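Local coordinates for short chain dehydrogenase (Leptospira borgpetersenii serovar Hardjo-bovis, PDB 6UH2), which binds NAD+ and, as a member of the short-chain dehydrogenase/reductase family, probably oxidises or reduces a substrate at a CH-OH group with this cofactor, at residues B[44-49]-B[61-66]; B[27-32]-B[49-54]; B[116-121]-B[170-175]; B[179-184]-B[200-205]. One frame throughout, in Å; residues are numbered along the deposited sequence.

Contact 1: residues B[44-49]-B[61-66]; sequences SARVIC and SNRFEW
V47, I48 and C49 pair with F64, E65 and W66 as parallel neighbours, the axes of strands 46-49 and 64-66 approaching to 4.8 Å with their directions only 9° off parallel. Three backbone bonds hold the pair: V47 N donates to R63 O (2.9 Å), E65 N to V47 O and C49 N to E65 O, and CA-H...O contacts such as R46 CA to R63 O fill in between. A type I turn from S61 to F64 leads into the second strand, and S61 OG accepts from R63 N in an ST turn. At the strand start the bend of the R63 side chain at chi3 (76°) turns NE toward the carbonyl of S44, the C-prime residue of the Schellman motif that closes helix 31-42. S44 O, standing 27° out of the guanidinium plane, accepts from R63 NH2 at 2.9 Å, and NE adds a weak bond to the same oxygen. R46 CG lies over one guanidinium face, toward its rim, 3.7 Å from R63 NH2. On the sheet face of V47 and F64, C49 CB packs against the ring at F64 CE1 (3.8 Å). Further on, C49 SG meets W66 CD1 at 3.9 Å in an oblique sulfur-aromatic contact, while W66 NE1 bonds D51 O. E65, on the other face, forms a salt bridge with K89. V47 and F64 thus pack under V37 of helix 31-42, whereas two arginines meet at the strand start through aliphatic carbon over guanidinium, with S44 O probably easing the charge on R63.

Contact 2: residues B[27-32]-B[49-54]; sequences GGSGQI and CLDPEQ. With NAD (nicotinamide-adenine-dinucleotide), chain D.
The glycine-rich turn of the Rossmann beta-alpha-beta unit (strand 22-26, helix 31-42, strand 46-51) meets the end of its second strand here, where D51 receives the adenosine ribose of NAD. G27 N donates to L50 O at 2.8 Å, holding the turn against the strand. S29 N reaches D51 OD2 (3.0 Å) from above the carboxylate plane, and S29 OG, anti to its carbonyl carbon (chi1 -61°), donates to E53 O at 2.7 Å. E53 N in turn bonds D51 OD1, an Asx turn. The carboxylate accepts both ribose hydroxyls, NAD O2B on OD1 and NAD O3B on OD2, each at 2.6 Å. Beyond G30, the N-cap, Q31 N and I32 N donate nearly straight to NAD O2A and NAD O2N of the diphosphate, the latter bond 2.6 Å long. The turn also passes close to a sulfur, G28 CA lying 3.5 Å from C49 SG. Each D51 oxygen therefore takes one ribose hydroxyl and one backbone N-H, which fixes the rotation of the carboxylate, and its negative charge beside the 2'-hydroxyl is consistent with use of NAD+ rather than the phosphorylated NADP+.

Contact 3: residues B[116-121]-B[170-175]; sequences EVVHVN and PEVYAM. With NAD (nicotinamide-adenine-dinucleotide), chain D.
V117 and V172 bring together helices 111-139 and 171-191, two neighbouring helices of the Rossmann-type fold of short-chain dehydrogenases; the second carries the Y173/K177 pair of the YxxxK motif. The two helical segments run the same way, their axes 9.6 Å apart at a crossing angle of -25°. The apolar contact is carried by V172. Its CG1 sits between the backbone N and the carbonyl carbon (chi1 64°) and meets V117 CB at 3.8 Å, with V117 CG1 also close. Its other branch, CG2, touches V118 CG2 (3.8 Å), so the fork of V172 spans two successive residues of helix 111-139. F114, one turn earlier on that helix, also packs on V172. No hydrogen bond joins the two segments directly. The polar link passes through N121, whose ND2 bonds T176 OG1 just beyond the second segment and whose OD1 accepts from I100 N, which fixes the rotation of the amide. In that setting ND2 lies 4.0 Å from Y173 CD1, approaching the ring obliquely, with amide and ring planes 75° apart. The position of N121 is consistent with the asparagine of the Asn-Ser-Tyr-Lys catalytic tetrad described for this family. The cofactor is met from both helices: V120 CG2 packs 3.7 Å from NAD N6A of the adenine, while Y173 bonds the nicotinamide ribose. There Y173 OH shares a 2.7 Å hydrogen bond with NAD O2D, which lies in the plane of the ring at its edge.

Contact 4: residues B[179-184]-B[200-205]; sequences GIIHFT and CISPGG. With NAD (nicotinamide-adenine-dinucleotide), chain D.
Behind the nicotinamide end of the NAD pocket, helix 171-191 packs against strand 197-203, the next strand in the chain, whose end borders the cofactor. The helix segment 179-184 and strand segment 200-203 run nearly antiparallel (155°), with their axes 9.1 Å apart. C200 is the strand's main point of contact: its CB faces T184 OG1 at 3.5 Å, with T184 CG2 on it as well, while SG, anti to the backbone N (chi1 -169°), lies 4.1 Å from I181 CG1 and meets I180 CG2 at longer range. Further along the strand, I181 CD1 reaches S202 OG at 3.7 Å; the hydroxyl itself is hydrogen-bonded to N252 OD1 of strand 252-255. No hydrogen bond crosses between the segments. T184 OG1 instead donates back to I180 O (2.8 Å), which also accepts from T184 N, the two donors coming from opposite faces of the carbonyl plane. N147 ND2 of strand 144-148 also bonds T184 OG1, so this buried hydroxyl is satisfied on the helix side and toward the sheet. Past the packed part, P203 O lies 3.3 Å from NAD C5N and G204 O 3.4 Å from NAD C4N, placing backbone oxygens beside the nicotinamide ring. The second half of a beta-alpha-beta crossover (strand 144-148, helix 171-191, strand 197-203), followed by a Pro-Gly segment at the nicotinamide, is typical of the Rossmann-type fold of short-chain dehydrogenases.

Contacts 1 and 2 come first along the chain and interlock, their segments alternating: they share C49 and strand 46-51, lie with centres about 13 Å apart, and touch where W66 meets D51. Contacts 3 and 4 follow in series, both using helix 171-191, their centres also about 13 Å apart, and touch at N121 and I180. Contact 1, at the outer strand 64-68, lies across the centre of the chain from contact 3, centres about 29 Å apart. The parallel sheet ties contacts 1, 2 and 4 together, and NAD bridges the last three: contact 2 grips the adenosine ribose and diphosphate, contact 3 meets the adenine and the nicotinamide ribose, and contact 4 borders the nicotinamide ring.

Contact 1: residues B[44-49]-B[61-66]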
# COMPACT_ATOMS: atom_id res chain seq x y z
N SER B 44 -16.64 13.15 4.13
CA SER B 44 -16.79 14.49 4.69
C SER B 44 -15.61 15.42 4.43
O SER B 44 -15.56 16.52 5.01
CB SER B 44 -17.06 14.45 6.20
OG SER B 44 -18.29 13.79 6.46
N ALA B 45 -14.66 15.05 3.57
CA ALA B 45 -13.58 15.96 3.23
C ALA B 45 -14.11 17.12 2.38
O ALA B 45 -15.18 17.04 1.77
CB ALA B 45 -12.46 15.23 2.48
N ARG B 46 -13.35 18.21 2.37
CA ARG B 46 -13.54 19.26 1.37
C ARG B 46 -12.57 18.97 0.23
O ARG B 46 -11.44 18.54 0.47
CB ARG B 46 -13.29 20.65 1.95
CG ARG B 46 -14.37 21.09 3.00
CD ARG B 46 -13.92 22.34 3.76
NE ARG B 46 -12.94 22.00 4.79
CZ ARG B 46 -11.92 22.78 5.15
NH1 ARG B 46 -11.74 23.96 4.56
NH2 ARG B 46 -11.08 22.38 6.10
N VAL B 47 -13.03 19.17 -1.01
CA VAL B 47 -12.26 18.78 -2.18
C VAL B 47 -12.19 19.95 -3.16
O VAL B 47 -13.22 20.56 -3.47
CB VAL B 47 -12.85 17.55 -2.89
CG1 VAL B 47 -12.01 17.20 -4.13
CG2 VAL B 47 -12.92 16.37 -1.93
N ILE B 48 -10.99 20.26 -3.62
CA ILE B 48 -10.79 21.21 -4.71
C ILE B 48 -10.24 20.43 -5.90
O ILE B 48 -9.19 19.77 -5.79
CB ILE B 48 -9.84 22.35 -4.31
CG1 ILE B 48 -10.45 23.17 -3.16
CG2 ILE B 48 -9.56 23.25 -5.51
CD1 ILE B 48 -9.52 24.20 -2.57
N CYS B 49 -10.93 20.50 -7.02
CA CYS B 49 -10.48 19.87 -8.26
C CYS B 49 -9.86 20.94 -9.16
O CYS B 49 -10.51 21.94 -9.46
CB CYS B 49 -11.64 19.17 -8.96
SG CYS B 49 -11.23 18.72 -10.67
N SER B 61 -22.61 19.71 -3.71
CA SER B 61 -22.02 19.78 -2.39
C SER B 61 -21.31 21.11 -2.23
O SER B 61 -20.48 21.48 -3.07
CB SER B 61 -21.02 18.64 -2.16
OG SER B 61 -20.24 18.90 -1.00
N ASN B 62 -21.61 21.83 -1.14
CA ASN B 62 -20.83 23.02 -0.84
C ASN B 62 -19.47 22.68 -0.23
O ASN B 62 -18.73 23.59 0.14
CB ASN B 62 -21.61 23.97 0.09
CG ASN B 62 -21.93 23.36 1.45
OD1 ASN B 62 -21.46 22.28 1.81
ND2 ASN B 62 -22.75 24.08 2.22
N ARG B 63 -19.12 21.40 -0.15
CA ARG B 63 -17.77 20.99 0.22
C ARG B 63 -16.91 20.68 -1.00
O ARG B 63 -15.76 20.25 -0.83
CB ARG B 63 -17.84 19.79 1.17
CG ARG B 63 -18.64 20.11 2.42
CD ARG B 63 -18.69 18.95 3.39
NE ARG B 63 -17.44 18.80 4.13
CZ ARG B 63 -17.14 19.50 5.23
NH1 ARG B 63 -17.99 20.39 5.71
NH2 ARG B 63 -15.99 19.30 5.85
N PHE B 64 -17.42 20.94 -2.21
CA PHE B 64 -16.68 20.72 -3.45
C PHE B 64 -16.50 22.02 -4.21
O PHE B 64 -17.42 22.83 -4.28
CB PHE B 64 -17.38 19.71 -4.37
CG PHE B 64 -16.71 19.56 -5.70
CD1 PHE B 64 -15.55 18.82 -5.81
CD2 PHE B 64 -17.21 20.18 -6.83
CE1 PHE B 64 -14.91 18.67 -7.04
CE2 PHE B 64 -16.58 20.05 -8.07
CZ PHE B 64 -15.42 19.29 -8.17
N GLU B 65 -15.33 22.21 -4.80
CA GLU B 65 -15.04 23.36 -5.64
C GLU B 65 -14.21 22.92 -6.84
O GLU B 65 -13.21 22.21 -6.68
CB GLU B 65 -14.29 24.44 -4.85
CG GLU B 65 -13.78 25.59 -5.67
CD GLU B 65 -13.17 26.69 -4.82
OE1 GLU B 65 -13.10 26.53 -3.58
OE2 GLU B 65 -12.76 27.73 -5.39
N TRP B 66 -14.62 23.33 -8.04
CA TRP B 66 -13.83 23.12 -9.26
C TRP B 66 -13.15 24.43 -9.64
O TRP B 66 -13.80 25.48 -9.72
CB TRP B 66 -14.68 22.63 -10.43
CG TRP B 66 -13.95 22.66 -11.77
CD1 TRP B 66 -12.76 22.05 -12.09
CD2 TRP B 66 -14.38 23.33 -12.96
NE1 TRP B 66 -12.42 22.32 -13.40
CE2 TRP B 66 -13.41 23.10 -13.96
CE3 TRP B 66 -15.50 24.11 -13.29
CZ2 TRP B 66 -13.52 23.61 -15.25
CZ3 TRP B 66 -15.61 24.62 -14.57
CH2 TRP B 66 -14.63 24.37 -15.54

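Contact 2: residues B[27-32]-B[49-54]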
# COMPACT_ATOMS: atom_id res chain seq x y z
N GLY B 27 -6.42 17.06 -12.15
CA GLY B 27 -7.04 16.07 -13.01
C GLY B 27 -8.24 15.40 -12.40
O GLY B 27 -8.57 14.27 -12.78
N GLY B 28 -8.92 16.06 -11.45
CA GLY B 28 -10.03 15.48 -10.72
C GLY B 28 -11.28 15.26 -11.54
O GLY B 28 -12.22 14.63 -11.04
N SER B 29 -11.32 15.76 -12.78
CA SER B 29 -12.48 15.53 -13.63
C SER B 29 -12.40 14.23 -14.42
O SER B 29 -13.39 13.84 -15.05
CB SER B 29 -12.67 16.71 -14.59
OG SER B 29 -12.89 17.91 -13.86
N GLY B 30 -11.25 13.55 -14.41
CA GLY B 30 -11.04 12.37 -15.23
C GLY B 30 -11.67 11.13 -14.63
O GLY B 30 -12.41 11.18 -13.65
N GLN B 31 -11.37 9.98 -15.24
CA GLN B 31 -12.00 8.74 -14.79
C GLN B 31 -11.59 8.40 -13.37
O GLN B 31 -12.44 8.16 -12.50
CB GLN B 31 -11.67 7.58 -15.73
CG GLN B 31 -12.48 6.33 -15.39
CD GLN B 31 -12.18 5.15 -16.28
OE1 GLN B 31 -11.24 5.18 -17.08
NE2 GLN B 31 -13.00 4.10 -16.17
N ILE B 32 -10.29 8.36 -13.10
CA ILE B 32 -9.85 8.04 -11.74
C ILE B 32 -10.12 9.21 -10.81
O ILE B 32 -10.64 9.04 -9.71
CB ILE B 32 -8.36 7.64 -11.74
CG1 ILE B 32 -8.18 6.26 -12.37
CG2 ILE B 32 -7.80 7.64 -10.31
CD1 ILE B 32 -6.73 5.89 -12.65
N CYS B 49 -10.93 20.50 -7.02
CA CYS B 49 -10.48 19.87 -8.26
C CYS B 49 -9.86 20.94 -9.16
O CYS B 49 -10.51 21.94 -9.46
CB CYS B 49 -11.64 19.17 -8.96
SG CYS B 49 -11.23 18.72 -10.67
N LEU B 50 -8.61 20.73 -9.57
CA LEU B 50 -7.94 21.56 -10.57
C LEU B 50 -7.87 20.79 -11.88
O LEU B 50 -7.20 19.76 -11.95
CB LEU B 50 -6.52 21.96 -10.14
CG LEU B 50 -6.23 22.76 -8.88
CD1 LEU B 50 -4.76 23.16 -8.88
CD2 LEU B 50 -7.11 23.98 -8.80
N ASP B 51 -8.53 21.31 -12.91
CA ASP B 51 -8.67 20.57 -14.16
C ASP B 51 -9.14 21.57 -15.21
O ASP B 51 -9.96 22.43 -14.88
CB ASP B 51 -9.67 19.42 -13.98
CG ASP B 51 -9.56 18.34 -15.06
OD1 ASP B 51 -9.60 18.67 -16.27
OD2 ASP B 51 -9.48 17.14 -14.69
N PRO B 52 -8.62 21.54 -16.44
CA PRO B 52 -9.20 22.41 -17.49
C PRO B 52 -10.61 22.00 -17.87
O PRO B 52 -11.36 22.84 -18.40
CB PRO B 52 -8.23 22.25 -18.67
CG PRO B 52 -7.56 20.97 -18.44
CD PRO B 52 -7.44 20.82 -16.94
N GLU B 53 -11.00 20.76 -17.62
CA GLU B 53 -12.31 20.23 -17.98
C GLU B 53 -13.23 20.24 -16.77
O GLU B 53 -12.82 19.92 -15.65
CB GLU B 53 -12.20 18.80 -18.52
CG GLU B 53 -11.38 18.69 -19.79
CD GLU B 53 -11.92 19.58 -20.88
OE1 GLU B 53 -11.11 20.27 -21.55
OE2 GLU B 53 -13.15 19.59 -21.07
N GLN B 54 -14.47 20.60 -17.02
CA GLN B 54 -15.47 20.62 -15.97
C GLN B 54 -15.81 19.19 -15.56
O GLN B 54 -15.85 18.29 -16.41
CB GLN B 54 -16.72 21.34 -16.48
CG GLN B 54 -17.81 21.52 -15.45
CD GLN B 54 -19.06 22.11 -16.07
OE1 GLN B 54 -19.13 22.27 -17.29
NE2 GLN B 54 -20.04 22.43 -15.24
PA NAD D . -8.25 10.69 -17.70
O1A NAD D . -7.72 10.96 -19.13
O2A NAD D . -9.66 10.12 -17.51
O5B NAD D . -8.11 12.03 -16.77
C5B NAD D . -6.98 12.88 -16.77
C4B NAD D . -7.51 14.20 -16.29
O4B NAD D . -6.33 15.08 -16.26
C3B NAD D . -8.54 14.83 -17.24
O3B NAD D . -9.69 15.32 -16.51
C2B NAD D . -7.77 16.03 -17.82
O2B NAD D . -8.64 17.12 -18.14
C1B NAD D . -6.74 16.34 -16.71
N9A NAD D . -5.69 17.15 -17.32
C8A NAD D . -5.12 17.03 -18.58
N7A NAD D . -4.25 17.98 -18.81
C5A NAD D . -4.27 18.78 -17.67
C6A NAD D . -3.60 19.95 -17.31
N6A NAD D . -2.71 20.54 -18.13
N1A NAD D . -3.84 20.47 -16.10
C2A NAD D . -4.72 19.90 -15.28
N3A NAD D . -5.42 18.79 -15.54
C4A NAD D . -5.16 18.27 -16.75
O3 NAD D . -7.20 9.75 -16.91
PN NAD D . -7.37 8.61 -15.78
O1N NAD D . -7.44 7.20 -16.43
O2N NAD D . -8.39 9.12 -14.76
O5D NAD D . -5.80 8.73 -15.20
C5D NAD D . -5.56 9.45 -14.02
C4D NAD D . -4.11 9.20 -13.64
O4D NAD D . -3.81 7.75 -13.55
C3D NAD D . -3.18 9.70 -14.74
O3D NAD D . -1.95 10.19 -14.18
C2D NAD D . -2.81 8.44 -15.58
O2D NAD D . -1.55 8.53 -16.22
C1D NAD D . -2.79 7.39 -14.44
N1N NAD D . -3.08 5.98 -14.90
C2N NAD D . -4.23 5.68 -15.58
C3N NAD D . -4.45 4.39 -15.97
C7N NAD D . -5.70 4.07 -16.72
O7N NAD D . -5.80 2.97 -17.23
N7N NAD D . -6.67 5.01 -16.78
C4N NAD D . -3.48 3.41 -15.67
C5N NAD D . -2.34 3.74 -15.00
C6N NAD D . -2.15 5.07 -14.61
O HOH W 1 -14.85 15.63 -17.43

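Contact 3: residues B[116-121]-B[170-175]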
# COMPACT_ATOMS: atom_id res chain seq x y z
N GLU B 116 4.22 17.82 -24.74
CA GLU B 116 2.94 17.97 -24.05
C GLU B 116 2.80 16.94 -22.94
O GLU B 116 2.32 17.26 -21.84
CB GLU B 116 1.78 17.84 -25.04
CG GLU B 116 0.47 18.42 -24.53
CD GLU B 116 0.64 19.82 -23.98
OE1 GLU B 116 0.45 20.02 -22.76
OE2 GLU B 116 0.99 20.73 -24.76
N VAL B 117 3.24 15.70 -23.19
CA VAL B 117 3.15 14.67 -22.15
C VAL B 117 4.09 15.00 -21.00
O VAL B 117 3.74 14.83 -19.82
CB VAL B 117 3.45 13.28 -22.76
CG1 VAL B 117 3.49 12.21 -21.65
CG2 VAL B 117 2.41 12.92 -23.83
N VAL B 118 5.31 15.45 -21.32
CA VAL B 118 6.25 15.87 -20.28
C VAL B 118 5.65 16.99 -19.42
O VAL B 118 5.69 16.95 -18.19
CB VAL B 118 7.58 16.30 -20.92
CG1 VAL B 118 8.46 17.02 -19.89
CG2 VAL B 118 8.30 15.09 -21.54
N HIS B 119 5.07 18.00 -20.07
CA HIS B 119 4.59 19.16 -19.32
C HIS B 119 3.47 18.79 -18.36
O HIS B 119 3.48 19.23 -17.20
CB HIS B 119 4.17 20.26 -20.29
CG HIS B 119 5.33 20.82 -21.04
ND1 HIS B 119 5.20 21.50 -22.23
CD2 HIS B 119 6.65 20.74 -20.79
CE1 HIS B 119 6.40 21.84 -22.67
NE2 HIS B 119 7.30 21.38 -21.82
N VAL B 120 2.51 17.97 -18.79
CA VAL B 120 1.43 17.60 -17.87
C VAL B 120 1.95 16.67 -16.79
O VAL B 120 1.72 16.90 -15.59
CB VAL B 120 0.25 16.98 -18.65
CG1 VAL B 120 -0.81 16.44 -17.69
CG2 VAL B 120 -0.37 18.00 -19.59
N ASN B 121 2.68 15.62 -17.19
CA ASN B 121 3.07 14.58 -16.24
C ASN B 121 4.21 15.04 -15.33
O ASN B 121 4.11 14.93 -14.10
CB ASN B 121 3.44 13.29 -16.99
CG ASN B 121 2.26 12.67 -17.74
OD1 ASN B 121 1.16 13.23 -17.81
ND2 ASN B 121 2.50 11.49 -18.33
N PRO B 170 3.38 4.92 -25.27
CA PRO B 170 4.56 5.51 -25.91
C PRO B 170 5.76 5.62 -24.99
O PRO B 170 5.65 5.50 -23.77
CB PRO B 170 4.04 6.90 -26.31
CG PRO B 170 3.15 7.26 -25.13
CD PRO B 170 2.49 5.96 -24.71
N GLU B 171 6.93 5.89 -25.59
CA GLU B 171 8.16 6.03 -24.84
C GLU B 171 8.07 7.13 -23.79
O GLU B 171 8.61 6.99 -22.69
CB GLU B 171 9.34 6.30 -25.78
CG GLU B 171 9.31 7.67 -26.48
CD GLU B 171 8.03 7.91 -27.24
OE1 GLU B 171 7.71 7.09 -28.11
OE2 GLU B 171 7.32 8.90 -26.95
N VAL B 172 7.39 8.23 -24.12
CA VAL B 172 7.39 9.38 -23.23
C VAL B 172 6.53 9.10 -22.00
O VAL B 172 6.78 9.65 -20.92
CB VAL B 172 6.95 10.65 -23.99
CG1 VAL B 172 5.49 10.53 -24.47
CG2 VAL B 172 7.13 11.88 -23.12
N TYR B 173 5.50 8.26 -22.14
CA TYR B 173 4.72 7.87 -20.97
C TYR B 173 5.58 7.05 -20.01
O TYR B 173 5.56 7.29 -18.79
CB TYR B 173 3.49 7.08 -21.40
CG TYR B 173 2.47 6.89 -20.31
CD1 TYR B 173 1.67 7.94 -19.89
CD2 TYR B 173 2.29 5.65 -19.70
CE1 TYR B 173 0.71 7.76 -18.89
CE2 TYR B 173 1.35 5.46 -18.69
CZ TYR B 173 0.56 6.52 -18.30
OH TYR B 173 -0.38 6.35 -17.30
N ALA B 174 6.35 6.09 -20.53
CA ALA B 174 7.26 5.33 -19.69
C ALA B 174 8.28 6.25 -19.02
O ALA B 174 8.55 6.14 -17.82
CB ALA B 174 7.97 4.26 -20.52
N MET B 175 8.86 7.17 -19.80
CA MET B 175 9.83 8.11 -19.25
C MET B 175 9.23 8.92 -18.11
O MET B 175 9.82 9.03 -17.03
CB MET B 175 10.32 9.05 -20.35
CG MET B 175 11.39 8.49 -21.27
SD MET B 175 11.67 9.72 -22.57
CE MET B 175 13.44 9.56 -22.86
PA NAD D . -8.25 10.69 -17.70
O1A NAD D . -7.72 10.96 -19.13
O2A NAD D . -9.66 10.12 -17.51
O5B NAD D . -8.11 12.03 -16.77
C5B NAD D . -6.98 12.88 -16.77
C4B NAD D . -7.51 14.20 -16.29
O4B NAD D . -6.33 15.08 -16.26
C3B NAD D . -8.54 14.83 -17.24
O3B NAD D . -9.69 15.32 -16.51
C2B NAD D . -7.77 16.03 -17.82
O2B NAD D . -8.64 17.12 -18.14
C1B NAD D . -6.74 16.34 -16.71
N9A NAD D . -5.69 17.15 -17.32
C8A NAD D . -5.12 17.03 -18.58
N7A NAD D . -4.25 17.98 -18.81
C5A NAD D . -4.27 18.78 -17.67
C6A NAD D . -3.60 19.95 -17.31
N6A NAD D . -2.71 20.54 -18.13
N1A NAD D . -3.84 20.47 -16.10
C2A NAD D . -4.72 19.90 -15.28
N3A NAD D . -5.42 18.79 -15.54
C4A NAD D . -5.16 18.27 -16.75
O3 NAD D . -7.20 9.75 -16.91
PN NAD D . -7.37 8.61 -15.78
O1N NAD D . -7.44 7.20 -16.43
O2N NAD D . -8.39 9.12 -14.76
O5D NAD D . -5.80 8.73 -15.20
C5D NAD D . -5.56 9.45 -14.02
C4D NAD D . -4.11 9.20 -13.64
O4D NAD D . -3.81 7.75 -13.55
C3D NAD D . -3.18 9.70 -14.74
O3D NAD D . -1.95 10.19 -14.18
C2D NAD D . -2.81 8.44 -15.58
O2D NAD D . -1.55 8.53 -16.22
C1D NAD D . -2.79 7.39 -14.44
N1N NAD D . -3.08 5.98 -14.90
C2N NAD D . -4.23 5.68 -15.58
C3N NAD D . -4.45 4.39 -15.97
C7N NAD D . -5.70 4.07 -16.72
O7N NAD D . -5.80 2.97 -17.23
N7N NAD D . -6.67 5.01 -16.78
C4N NAD D . -3.48 3.41 -15.67
C5N NAD D . -2.34 3.74 -15.00
C6N NAD D . -2.15 5.07 -14.61

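Contact 4: residues B[179-184]-B[200-205]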
# COMPACT_ATOMS: atom_id res chain seq x y z
N GLY B 179 9.78 8.84 -14.07
CA GLY B 179 10.27 10.07 -13.46
C GLY B 179 9.44 10.50 -12.26
O GLY B 179 9.98 11.04 -11.29
N ILE B 180 8.12 10.28 -12.31
CA ILE B 180 7.24 10.63 -11.19
C ILE B 180 7.47 9.69 -10.02
O ILE B 180 7.47 10.11 -8.85
CB ILE B 180 5.77 10.60 -11.65
CG1 ILE B 180 5.46 11.82 -12.53
CG2 ILE B 180 4.79 10.56 -10.45
CD1 ILE B 180 4.24 11.61 -13.41
N ILE B 181 7.64 8.40 -10.31
CA ILE B 181 7.95 7.45 -9.24
C ILE B 181 9.25 7.85 -8.54
O ILE B 181 9.34 7.80 -7.30
CB ILE B 181 8.01 6.02 -9.81
CG1 ILE B 181 6.61 5.57 -10.23
CG2 ILE B 181 8.60 5.05 -8.80
CD1 ILE B 181 6.60 4.30 -11.08
N HIS B 182 10.25 8.29 -9.30
CA HIS B 182 11.52 8.61 -8.65
C HIS B 182 11.45 9.99 -7.99
O HIS B 182 12.09 10.20 -6.96
CB HIS B 182 12.68 8.53 -9.65
CG HIS B 182 14.00 8.26 -9.00
ND1 HIS B 182 14.20 7.21 -8.13
CD2 HIS B 182 15.20 8.90 -9.10
CE1 HIS B 182 15.45 7.22 -7.70
NE2 HIS B 182 16.08 8.23 -8.28
N PHE B 183 10.67 10.91 -8.56
CA PHE B 183 10.42 12.19 -7.91
C PHE B 183 9.76 12.00 -6.55
O PHE B 183 10.05 12.73 -5.59
CB PHE B 183 9.53 13.06 -8.80
CG PHE B 183 9.16 14.39 -8.18
CD1 PHE B 183 10.13 15.36 -7.98
CD2 PHE B 183 7.86 14.66 -7.82
CE1 PHE B 183 9.80 16.59 -7.39
CE2 PHE B 183 7.52 15.89 -7.26
CZ PHE B 183 8.48 16.85 -7.05
N THR B 184 8.87 11.01 -6.45
CA THR B 184 8.24 10.69 -5.18
C THR B 184 9.27 10.36 -4.11
O THR B 184 9.19 10.85 -2.97
CB THR B 184 7.29 9.52 -5.38
OG1 THR B 184 6.28 9.89 -6.33
CG2 THR B 184 6.65 9.11 -4.07
N CYS B 200 3.35 7.39 -3.84
CA CYS B 200 2.89 7.27 -5.21
C CYS B 200 2.01 6.03 -5.34
O CYS B 200 2.29 5.01 -4.71
CB CYS B 200 4.08 7.17 -6.18
SG CYS B 200 3.66 7.31 -7.92
N ILE B 201 0.96 6.12 -6.16
CA ILE B 201 0.18 4.94 -6.52
C ILE B 201 0.33 4.72 -8.02
O ILE B 201 0.19 5.66 -8.81
CB ILE B 201 -1.31 5.08 -6.13
CG1 ILE B 201 -1.46 4.82 -4.64
CG2 ILE B 201 -2.16 4.06 -6.89
CD1 ILE B 201 -2.91 4.90 -4.14
N SER B 202 0.64 3.48 -8.40
CA SER B 202 0.77 3.12 -9.81
C SER B 202 -0.35 2.16 -10.19
O SER B 202 -0.25 0.95 -9.92
CB SER B 202 2.14 2.50 -10.10
OG SER B 202 3.17 3.47 -9.97
N PRO B 203 -1.43 2.65 -10.79
CA PRO B 203 -2.52 1.75 -11.19
C PRO B 203 -2.12 0.86 -12.35
O PRO B 203 -1.30 1.22 -13.20
CB PRO B 203 -3.64 2.72 -11.63
CG PRO B 203 -3.26 4.06 -11.04
CD PRO B 203 -1.75 4.07 -11.03
N GLY B 204 -2.71 -0.33 -12.37
CA GLY B 204 -2.79 -1.10 -13.59
C GLY B 204 -3.83 -0.51 -14.52
O GLY B 204 -4.46 0.51 -14.23
N GLY B 205 -4.02 -1.17 -15.66
CA GLY B 205 -4.96 -0.65 -16.64
C GLY B 205 -6.38 -0.65 -16.10
O GLY B 205 -6.81 -1.59 -15.43
PA NAD D . -8.25 10.69 -17.70
O1A NAD D . -7.72 10.96 -19.13
O2A NAD D . -9.66 10.12 -17.51
O5B NAD D . -8.11 12.03 -16.77
C5B NAD D . -6.98 12.88 -16.77
C4B NAD D . -7.51 14.20 -16.29
O4B NAD D . -6.33 15.08 -16.26
C3B NAD D . -8.54 14.83 -17.24
O3B NAD D . -9.69 15.32 -16.51
C2B NAD D . -7.77 16.03 -17.82
O2B NAD D . -8.64 17.12 -18.14
C1B NAD D . -6.74 16.34 -16.71
N9A NAD D . -5.69 17.15 -17.32
C8A NAD D . -5.12 17.03 -18.58
N7A NAD D . -4.25 17.98 -18.81
C5A NAD D . -4.27 18.78 -17.67
C6A NAD D . -3.60 19.95 -17.31
N6A NAD D . -2.71 20.54 -18.13
N1A NAD D . -3.84 20.47 -16.10
C2A NAD D . -4.72 19.90 -15.28
N3A NAD D . -5.42 18.79 -15.54
C4A NAD D . -5.16 18.27 -16.75
O3 NAD D . -7.20 9.75 -16.91
PN NAD D . -7.37 8.61 -15.78
O1N NAD D . -7.44 7.20 -16.43
O2N NAD D . -8.39 9.12 -14.76
O5D NAD D . -5.80 8.73 -15.20
C5D NAD D . -5.56 9.45 -14.02
C4D NAD D . -4.11 9.20 -13.64
O4D NAD D . -3.81 7.75 -13.55
C3D NAD D . -3.18 9.70 -14.74
O3D NAD D . -1.95 10.19 -14.18
C2D NAD D . -2.81 8.44 -15.58
O2D NAD D . -1.55 8.53 -16.22
C1D NAD D . -2.79 7.39 -14.44
N1N NAD D . -3.08 5.98 -14.90
C2N NAD D . -4.23 5.68 -15.58
C3N NAD D . -4.45 4.39 -15.97
C7N NAD D . -5.70 4.07 -16.72
O7N NAD D . -5.80 2.97 -17.23
N7N NAD D . -6.67 5.01 -16.78
C4N NAD D . -3.48 3.41 -15.67
C5N NAD D . -2.34 3.74 -15.00
C6N NAD D . -2.15 5.07 -14.61